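Two-component system sensor histidine kinase (Bacteroides thetaiotaomicron, PDB 3OTT) is probably a membrane-spanning sensor kinase that phosphorylates itself on histidine and regulates transcription, its extracellular beta-propeller and beta-sandwich part apparently sensing saccharides. Local coordinates at residues L117-T125 and L143-I151; W206-F214 and T226-L237. All coordinates share one frame; numbering follows the deposited sequence.

Interaction 1: L117-T125 and L143-I151; sequences LGALNGLYT and LPNNTIYSI
Two hydrogen bonds hold the tight turn at Leu120 and Asn121 against the chain that enters strand 148-153. The backbone N of Ile148 donates to Ala119 O at 3.0 Å, almost straight at 175°. One step along the turn and one back from Ile148, Thr147 OG1 gives its proton to Leu120 O at 2.6 Å, and the same carbonyl takes a CA-H...O contact from Thr147 CA. The hydroxyl stands anti to the carbonyl carbon of its own residue (chi1 -60°), which turns CG2 along the Leu120 side chain, 3.9 Å from Leu120 CD2. An Asx turn steadies Thr147: Asn145 OD1 accepts a hydrogen bond from its backbone N, in the carbonyl plane, on a lone pair. With a valine in place of Thr147, Leu120 O would probably lose its hydroxyl donor and the turn part of its tether.

Apolar contacts flank these bonds. Ile148 sits directly over Gly118, its CB 3.6 Å from Gly118 CA; a side chain at that glycine would collide with Ile148 CG2. Leu123 offers CB to Ile148 CG1 at 3.9 Å, while Leu143 crosses it at about a right angle and brings CD1 to 4.0 Å from Leu123 CB. Leu120 CD2 also approaches the Tyr149 ring obliquely, at CE1.

Strands 117-119 and 148-151 run at 155° to each other but belong to different four-stranded sheets, so the contact joins two successive blades of the propeller. Thr107 of strand 105-111 pairs its backbone with Gly118, touches Ile148 and hydrogen-bonds Ile151 N through OG1. Trp116 packs on Leu123 and Ile151, and Thr163, on the neighbouring strand 159-163 of the same blade as Ile148, packs on that isoleucine.

Interaction 2: W206-F214 and T226-L237; sequences WIGTEGYLF and TEAFHNNSIKSL
This contact combines a beta hairpin, strands 212-217 and 222-229, with strand 204-209 of the same propeller blade and the first strand of the next, 232-239. Within the hairpin, Leu213 N donates to Glu227 O (3.1 Å) and Glu227 N returns a bond to Leu213 O, on a lone pair in the carbonyl plane. Thr226 N reaches the same Leu213 O weakly, which makes a classic beta bulge. Phe229 N binds Gly211 O at 2.9 Å, where a type II turn from Phe229 to Asn232 leads the chain out of the hairpin.

Beyond the turn, Ile234 N donates to Thr209 O at 3.0 Å, and Ile234 CB rests 3.6 Å from Gly208 CA, where a CB on Gly208 would collide with Ile234 CG2. CG of Leu213, anti to the backbone N (chi1 -178°), carries CD1 to 3.8 Å from Leu237 CD2 as the two side chains pass antiparallel. Leu237 CD1 meets Trp206 CB, while Trp206 CZ3 lies 4.0 Å from Thr226 OG1. Beyond the two segments, Trp206 NE1 bonds Asp199 OD2 and Thr226 OG1 bonds Gln215 OE1. Passage from the outermost strand of one blade to the innermost of the next is typical of a beta-propeller.

Overall arrangement
From the N terminus, after the strands up to 93-94, the chain builds the blade of strands 105-111 to 133-136. Interaction 1 then closes a loop of 17 intervening residues, through strand 133-136 and helix 138-141, and ties that blade to the one beginning at strand 148-153. The blade of strands 193-199 to 222-229 follows, and interaction 2 closes a loop of 11 residues across its hairpin and its junction with strand 232-239. The two contacts come in series, neither enclosing nor crossing the other. The centres of interactions 1 and 2 lie about 20 Å apart, and the two do not touch. Together they secure two blade-to-blade junctions of one propeller.

Interaction 1: L117-T125 and L143-I151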
loop_
_atom_site.group_PDB
_atom_site.type_symbol
_atom_site.label_atom_id
_atom_site.label_comp_id
_atom_site.label_asym_id
_atom_site.label_seq_id
_atom_site.Cartn_x
_atom_site.Cartn_y
_atom_site.Cartn_z
ATOM N N LEU B 117 2.185 -11.040 -26.416
ATOM C CA LEU B 117 2.969 -12.154 -26.932
ATOM C C LEU B 117 3.761 -11.616 -28.082
ATOM O O LEU B 117 3.192 -11.042 -29.031
ATOM C CB LEU B 117 2.046 -13.286 -27.500
ATOM C CG LEU B 117 0.932 -13.815 -26.580
ATOM C CD1 LEU B 117 -0.045 -14.842 -27.242
ATOM C CD2 LEU B 117 1.589 -14.408 -25.270
ATOM N N GLY B 118 5.073 -11.811 -28.015
ATOM C CA GLY B 118 5.945 -11.546 -29.142
ATOM C C GLY B 118 6.499 -12.843 -29.743
ATOM O O GLY B 118 7.038 -13.699 -29.019
ATOM N N ALA B 119 6.436 -12.949 -31.061
ATOM C CA ALA B 119 6.814 -14.162 -31.764
ATOM C C ALA B 119 7.734 -13.876 -32.954
ATOM O O ALA B 119 7.965 -12.722 -33.320
ATOM C CB ALA B 119 5.536 -14.928 -32.231
ATOM N N LEU B 120 8.272 -14.931 -33.551
ATOM C CA LEU B 120 9.179 -14.788 -34.670
ATOM C C LEU B 120 8.482 -14.148 -35.844
ATOM O O LEU B 120 9.157 -13.486 -36.658
ATOM C CB LEU B 120 9.782 -16.129 -35.094
ATOM C CG LEU B 120 10.990 -16.601 -34.266
ATOM C CD1 LEU B 120 11.762 -17.715 -35.002
ATOM C CD2 LEU B 120 11.945 -15.442 -33.879
ATOM N N ASN B 121 7.162 -14.367 -35.968
ATOM C CA ASN B 121 6.405 -13.682 -37.028
ATOM C C ASN B 121 5.130 -12.920 -36.653
ATOM O O ASN B 121 4.179 -12.927 -37.398
ATOM C CB ASN B 121 6.203 -14.587 -38.282
ATOM C CG ASN B 121 5.989 -13.733 -39.624
ATOM O OD1 ASN B 121 4.957 -13.845 -40.313
ATOM N ND2 ASN B 121 6.971 -12.899 -39.954
ATOM N N GLY B 122 5.121 -12.232 -35.514
ATOM C CA GLY B 122 4.052 -11.297 -35.183
ATOM C C GLY B 122 3.994 -10.957 -33.692
ATOM O O GLY B 122 4.639 -11.605 -32.843
ATOM N N LEU B 123 3.212 -9.923 -33.393
ATOM C CA LEU B 123 2.981 -9.432 -32.075
ATOM C C LEU B 123 1.503 -9.560 -31.816
ATOM O O LEU B 123 0.678 -9.253 -32.712
ATOM C CB LEU B 123 3.395 -7.944 -31.953
ATOM C CG LEU B 123 3.136 -7.213 -30.629
ATOM C CD1 LEU B 123 4.036 -7.771 -29.485
ATOM C CD2 LEU B 123 3.317 -5.665 -30.771
ATOM N N TYR B 124 1.161 -9.998 -30.585
ATOM C CA TYR B 124 -0.231 -10.333 -30.304
ATOM C C TYR B 124 -0.627 -9.873 -28.923
ATOM O O TYR B 124 0.207 -9.674 -28.033
ATOM C CB TYR B 124 -0.482 -11.873 -30.424
ATOM C CG TYR B 124 -0.013 -12.433 -31.746
ATOM C CD1 TYR B 124 1.330 -12.749 -31.953
ATOM C CD2 TYR B 124 -0.918 -12.610 -32.806
ATOM C CE1 TYR B 124 1.764 -13.257 -33.186
ATOM C CE2 TYR B 124 -0.511 -13.129 -34.002
ATOM C CZ TYR B 124 0.837 -13.424 -34.195
ATOM O OH TYR B 124 1.235 -13.932 -35.386
ATOM N N THR B 125 -1.918 -9.747 -28.753
ATOM C CA THR B 125 -2.499 -9.562 -27.464
ATOM C C THR B 125 -3.418 -10.746 -27.162
ATOM O O THR B 125 -4.042 -11.338 -28.072
ATOM C CB THR B 125 -3.156 -8.175 -27.488
ATOM O OG1 THR B 125 -2.342 -7.262 -26.725
ATOM C CG2 THR B 125 -4.486 -8.143 -27.057
ATOM N N LEU B 143 4.421 -1.229 -36.974
ATOM C CA LEU B 143 5.541 -1.934 -36.340
ATOM C C LEU B 143 6.781 -1.839 -37.230
ATOM O O LEU B 143 6.656 -1.867 -38.448
ATOM C CB LEU B 143 5.182 -3.384 -36.085
ATOM C CG LEU B 143 4.455 -3.711 -34.795
ATOM C CD1 LEU B 143 4.248 -5.206 -34.772
ATOM C CD2 LEU B 143 5.272 -3.251 -33.573
ATOM N N PRO B 144 7.985 -1.692 -36.639
ATOM C CA PRO B 144 9.136 -1.611 -37.572
ATOM C C PRO B 144 9.436 -2.988 -38.219
ATOM O O PRO B 144 9.925 -3.053 -39.344
ATOM C CB PRO B 144 10.295 -1.066 -36.705
ATOM C CG PRO B 144 9.856 -1.264 -35.282
ATOM C CD PRO B 144 8.351 -1.339 -35.258
ATOM N N ASN B 145 9.060 -4.073 -37.538
ATOM C CA ASN B 145 9.296 -5.439 -38.030
ATOM C C ASN B 145 8.312 -6.359 -37.260
ATOM O O ASN B 145 7.828 -5.966 -36.223
ATOM C CB ASN B 145 10.793 -5.788 -37.860
ATOM C CG ASN B 145 11.211 -7.056 -38.588
ATOM O OD1 ASN B 145 10.935 -8.160 -38.115
ATOM N ND2 ASN B 145 11.903 -6.917 -39.722
ATOM N N ASN B 146 7.930 -7.503 -37.826
ATOM C CA ASN B 146 7.041 -8.493 -37.181
ATOM C C ASN B 146 7.794 -9.520 -36.335
ATOM O O ASN B 146 7.163 -10.287 -35.626
ATOM C CB ASN B 146 6.240 -9.261 -38.251
ATOM C CG ASN B 146 5.279 -8.335 -39.029
ATOM O OD1 ASN B 146 4.527 -7.522 -38.421
ATOM N ND2 ASN B 146 5.322 -8.419 -40.376
ATOM N N THR B 147 9.127 -9.555 -36.431
ATOM C CA THR B 147 9.940 -10.375 -35.527
ATOM C C THR B 147 10.214 -9.682 -34.190
ATOM O O THR B 147 11.012 -8.750 -34.137
ATOM C CB THR B 147 11.229 -10.833 -36.191
ATOM O OG1 THR B 147 10.881 -11.610 -37.333
ATOM C CG2 THR B 147 12.048 -11.768 -35.266
ATOM N N ILE B 148 9.583 -10.177 -33.121
ATOM C CA ILE B 148 9.609 -9.584 -31.797
ATOM C C ILE B 148 10.519 -10.354 -30.874
ATOM O O ILE B 148 10.354 -11.577 -30.736
ATOM C CB ILE B 148 8.202 -9.644 -31.164
ATOM C CG1 ILE B 148 7.129 -9.176 -32.147
ATOM C CG2 ILE B 148 8.138 -8.812 -29.870
ATOM C CD1 ILE B 148 7.359 -7.753 -32.738
ATOM N N TYR B 149 11.463 -9.668 -30.225
ATOM C CA TYR B 149 12.347 -10.335 -29.258
ATOM C C TYR B 149 12.110 -9.972 -27.799
ATOM O O TYR B 149 12.539 -10.678 -26.926
ATOM C CB TYR B 149 13.844 -10.101 -29.578
ATOM C CG TYR B 149 14.271 -10.671 -30.883
ATOM C CD1 TYR B 149 14.005 -12.021 -31.208
ATOM C CD2 TYR B 149 14.966 -9.902 -31.777
ATOM C CE1 TYR B 149 14.429 -12.563 -32.394
ATOM C CE2 TYR B 149 15.358 -10.408 -32.984
ATOM C CZ TYR B 149 15.108 -11.756 -33.291
ATOM O OH TYR B 149 15.509 -12.245 -34.511
ATOM N N SER B 150 11.527 -8.815 -27.538
ATOM C CA SER B 150 11.424 -8.337 -26.164
ATOM C C SER B 150 10.260 -7.398 -26.048
ATOM O O SER B 150 10.030 -6.573 -26.922
ATOM C CB SER B 150 12.694 -7.584 -25.757
ATOM O OG SER B 150 12.601 -7.326 -24.331
ATOM N N ILE B 151 9.477 -7.601 -25.013
ATOM C CA ILE B 151 8.396 -6.713 -24.664
ATOM C C ILE B 151 8.270 -6.504 -23.172
ATOM O O ILE B 151 8.448 -7.475 -22.407
ATOM C CB ILE B 151 7.034 -6.927 -25.409
ATOM C CG1 ILE B 151 5.896 -6.609 -24.480
ATOM C CG2 ILE B 151 6.850 -8.254 -26.054
ATOM C CD1 ILE B 151 4.704 -6.298 -25.196
#

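Interaction 2: W206-F214 and T226-L237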
loop_
_atom_site.group_PDB
_atom_site.type_symbol
_atom_site.label_atom_id
_atom_site.label_comp_id
_atom_site.label_asym_id
_atom_site.label_seq_id
_atom_site.Cartn_x
_atom_site.Cartn_y
_atom_site.Cartn_z
ATOM N N TRP B 206 16.374 0.561 -20.017
ATOM C CA TRP B 206 17.535 -0.060 -20.627
ATOM C C TRP B 206 17.224 -0.924 -21.818
ATOM O O TRP B 206 16.223 -1.620 -21.815
ATOM C CB TRP B 206 18.196 -0.918 -19.610
ATOM C CG TRP B 206 18.712 -0.205 -18.430
ATOM C CD1 TRP B 206 18.107 -0.049 -17.210
ATOM C CD2 TRP B 206 20.008 0.374 -18.325
ATOM N NE1 TRP B 206 18.948 0.633 -16.355
ATOM C CE2 TRP B 206 20.135 0.877 -17.011
ATOM C CE3 TRP B 206 21.094 0.492 -19.223
ATOM C CZ2 TRP B 206 21.297 1.493 -16.563
ATOM C CZ3 TRP B 206 22.287 1.129 -18.765
ATOM C CH2 TRP B 206 22.360 1.614 -17.450
ATOM N N ILE B 207 18.064 -0.837 -22.844
ATOM C CA ILE B 207 17.864 -1.446 -24.168
ATOM C C ILE B 207 19.142 -2.156 -24.620
ATOM O O ILE B 207 20.173 -1.547 -24.815
ATOM C CB ILE B 207 17.511 -0.366 -25.223
ATOM C CG1 ILE B 207 16.322 0.495 -24.721
ATOM C CG2 ILE B 207 17.104 -1.046 -26.533
ATOM C CD1 ILE B 207 16.331 1.896 -25.259
ATOM N N GLY B 208 19.105 -3.470 -24.683
ATOM C CA GLY B 208 20.275 -4.240 -25.108
ATOM C C GLY B 208 20.106 -4.725 -26.534
ATOM O O GLY B 208 19.077 -5.277 -26.920
ATOM N N THR B 209 21.142 -4.504 -27.312
ATOM C CA THR B 209 21.190 -4.776 -28.713
ATOM C C THR B 209 22.505 -5.507 -29.022
ATOM O O THR B 209 23.338 -5.747 -28.143
ATOM C CB THR B 209 21.174 -3.443 -29.542
ATOM O OG1 THR B 209 22.387 -2.709 -29.310
ATOM C CG2 THR B 209 19.974 -2.533 -29.211
ATOM N N GLU B 210 22.697 -5.859 -30.277
ATOM C CA GLU B 210 24.000 -6.211 -30.743
ATOM C C GLU B 210 24.824 -4.951 -30.788
ATOM O O GLU B 210 24.559 -4.050 -31.586
ATOM C CB GLU B 210 23.930 -6.822 -32.154
ATOM C CG GLU B 210 25.326 -7.139 -32.755
ATOM C CD GLU B 210 25.355 -8.338 -33.779
ATOM O OE1 GLU B 210 24.346 -9.112 -33.875
ATOM O OE2 GLU B 210 26.422 -8.517 -34.470
ATOM N N GLY B 211 25.823 -4.878 -29.920
ATOM C CA GLY B 211 26.836 -3.839 -29.995
ATOM C C GLY B 211 26.734 -2.700 -28.983
ATOM O O GLY B 211 27.688 -1.960 -28.801
ATOM N N TYR B 212 25.591 -2.531 -28.344
ATOM C CA TYR B 212 25.364 -1.355 -27.531
ATOM C C TYR B 212 24.391 -1.695 -26.455
ATOM O O TYR B 212 23.519 -2.548 -26.641
ATOM C CB TYR B 212 24.692 -0.264 -28.360
ATOM C CG TYR B 212 25.510 0.279 -29.476
ATOM C CD1 TYR B 212 25.442 -0.279 -30.748
ATOM C CD2 TYR B 212 26.365 1.373 -29.259
ATOM C CE1 TYR B 212 26.224 0.229 -31.803
ATOM C CE2 TYR B 212 27.116 1.909 -30.319
ATOM C CZ TYR B 212 27.060 1.325 -31.568
ATOM O OH TYR B 212 27.793 1.895 -32.599
ATOM N N LEU B 213 24.526 -0.965 -25.368
ATOM C CA LEU B 213 23.575 -0.871 -24.309
ATOM C C LEU B 213 23.103 0.646 -24.255
ATOM O O LEU B 213 23.956 1.557 -24.142
ATOM C CB LEU B 213 24.285 -1.201 -22.997
ATOM C CG LEU B 213 23.422 -1.211 -21.735
ATOM C CD1 LEU B 213 22.179 -2.128 -21.895
ATOM C CD2 LEU B 213 24.258 -1.590 -20.501
ATOM N N PHE B 214 21.798 0.885 -24.391
ATOM C CA PHE B 214 21.209 2.229 -24.354
ATOM C C PHE B 214 20.428 2.440 -23.102
ATOM O O PHE B 214 19.837 1.490 -22.564
ATOM C CB PHE B 214 20.284 2.443 -25.513
ATOM C CG PHE B 214 20.970 2.396 -26.855
ATOM C CD1 PHE B 214 21.028 1.222 -27.577
ATOM C CD2 PHE B 214 21.533 3.576 -27.420
ATOM C CE1 PHE B 214 21.674 1.204 -28.899
ATOM C CE2 PHE B 214 22.165 3.568 -28.688
ATOM C CZ PHE B 214 22.242 2.347 -29.429
ATOM N N THR B 226 25.185 4.155 -23.468
ATOM C CA THR B 226 25.889 3.872 -22.233
ATOM C C THR B 226 27.121 2.959 -22.373
ATOM O O THR B 226 28.096 3.154 -21.659
ATOM C CB THR B 226 24.941 3.248 -21.200
ATOM O OG1 THR B 226 23.732 4.030 -21.133
ATOM C CG2 THR B 226 25.624 3.155 -19.828
ATOM N N GLU B 227 27.067 1.949 -23.238
ATOM C CA GLU B 227 28.216 1.085 -23.470
ATOM C C GLU B 227 28.233 0.686 -24.960
ATOM O O GLU B 227 27.192 0.627 -25.603
ATOM C CB GLU B 227 28.148 -0.191 -22.620
ATOM C CG GLU B 227 27.959 0.009 -21.132
ATOM C CD GLU B 227 29.155 0.716 -20.462
ATOM O OE1 GLU B 227 30.292 0.673 -21.007
ATOM O OE2 GLU B 227 28.947 1.327 -19.386
ATOM N N ALA B 228 29.429 0.450 -25.500
ATOM C CA ALA B 228 29.623 0.024 -26.874
ATOM C C ALA B 228 30.581 -1.160 -26.780
ATOM O O ALA B 228 31.687 -1.039 -26.271
ATOM C CB ALA B 228 30.197 1.191 -27.743
ATOM N N PHE B 229 30.096 -2.337 -27.157
ATOM C CA PHE B 229 30.827 -3.573 -26.965
ATOM C C PHE B 229 30.764 -4.254 -28.312
ATOM O O PHE B 229 29.900 -5.121 -28.519
ATOM C CB PHE B 229 30.042 -4.483 -26.024
ATOM C CG PHE B 229 29.972 -4.026 -24.579
ATOM C CD1 PHE B 229 30.988 -3.274 -23.985
ATOM C CD2 PHE B 229 28.925 -4.450 -23.778
ATOM C CE1 PHE B 229 30.931 -2.897 -22.619
ATOM C CE2 PHE B 229 28.858 -4.080 -22.412
ATOM C CZ PHE B 229 29.877 -3.293 -21.840
ATOM N N HIS B 230 31.616 -3.865 -29.233
ATOM C CA HIS B 230 31.669 -4.463 -30.580
ATOM C C HIS B 230 31.784 -5.990 -30.565
ATOM O O HIS B 230 32.475 -6.552 -29.676
ATOM C CB HIS B 230 32.899 -3.916 -31.264
ATOM C CG HIS B 230 33.058 -4.368 -32.667
ATOM N ND1 HIS B 230 34.257 -4.844 -33.153
ATOM C CD2 HIS B 230 32.175 -4.422 -33.696
ATOM C CE1 HIS B 230 34.108 -5.156 -34.429
ATOM N NE2 HIS B 230 32.855 -4.912 -34.779
ATOM N N ASN B 231 31.146 -6.668 -31.529
ATOM C CA ASN B 231 31.116 -8.169 -31.566
ATOM C C ASN B 231 30.575 -8.838 -30.264
ATOM O O ASN B 231 30.774 -10.049 -30.038
ATOM C CB ASN B 231 32.486 -8.791 -31.915
ATOM C CG ASN B 231 32.947 -8.489 -33.364
ATOM O OD1 ASN B 231 32.126 -8.268 -34.279
ATOM N ND2 ASN B 231 34.264 -8.473 -33.565
ATOM N N ASN B 232 29.904 -8.067 -29.414
ATOM C CA ASN B 232 29.219 -8.668 -28.260
ATOM C C ASN B 232 27.752 -8.260 -28.379
ATOM O O ASN B 232 27.447 -7.273 -29.018
ATOM C CB ASN B 232 29.859 -8.193 -26.954
ATOM C CG ASN B 232 29.708 -9.210 -25.775
ATOM O OD1 ASN B 232 28.985 -10.246 -25.864
ATOM N ND2 ASN B 232 30.394 -8.901 -24.653
ATOM N N SER B 233 26.825 -9.050 -27.895
ATOM C CA SER B 233 25.442 -8.594 -27.880
ATOM C C SER B 233 24.903 -8.750 -26.478
ATOM O O SER B 233 25.304 -9.648 -25.740
ATOM C CB SER B 233 24.576 -9.388 -28.841
ATOM O OG SER B 233 24.824 -10.750 -28.626
ATOM N N ILE B 234 24.025 -7.839 -26.101
ATOM C CA ILE B 234 23.374 -7.929 -24.849
ATOM C C ILE B 234 22.152 -8.806 -25.017
ATOM O O ILE B 234 21.267 -8.490 -25.822
ATOM C CB ILE B 234 22.935 -6.578 -24.369
ATOM C CG1 ILE B 234 24.132 -5.638 -24.264
ATOM C CG2 ILE B 234 22.227 -6.693 -22.987
ATOM C CD1 ILE B 234 24.858 -5.785 -23.059
ATOM N N LYS B 235 22.096 -9.896 -24.259
ATOM C CA LYS B 235 20.988 -10.872 -24.343
ATOM C C LYS B 235 19.977 -10.759 -23.209
ATOM O O LYS B 235 18.831 -11.194 -23.335
ATOM C CB LYS B 235 21.551 -12.294 -24.335
ATOM C CG LYS B 235 22.665 -12.490 -25.319
ATOM C CD LYS B 235 22.876 -13.960 -25.680
ATOM C CE LYS B 235 23.507 -14.128 -27.090
ATOM N NZ LYS B 235 22.874 -13.279 -28.213
ATOM N N SER B 236 20.391 -10.230 -22.071
ATOM C CA SER B 236 19.486 -10.218 -20.923
ATOM C C SER B 236 19.871 -9.125 -19.955
ATOM O O SER B 236 21.017 -8.734 -19.902
ATOM C CB SER B 236 19.565 -11.581 -20.203
ATOM O OG SER B 236 20.951 -11.942 -20.023
ATOM N N LEU B 237 18.925 -8.666 -19.151
ATOM C CA LEU B 237 19.159 -7.483 -18.288
ATOM C C LEU B 237 18.349 -7.748 -17.045
ATOM O O LEU B 237 17.253 -8.278 -17.160
ATOM C CB LEU B 237 18.661 -6.186 -18.944
ATOM C CG LEU B 237 19.264 -5.727 -20.295
ATOM C CD1 LEU B 237 18.448 -4.647 -21.081
ATOM C CD2 LEU B 237 20.737 -5.191 -20.099
#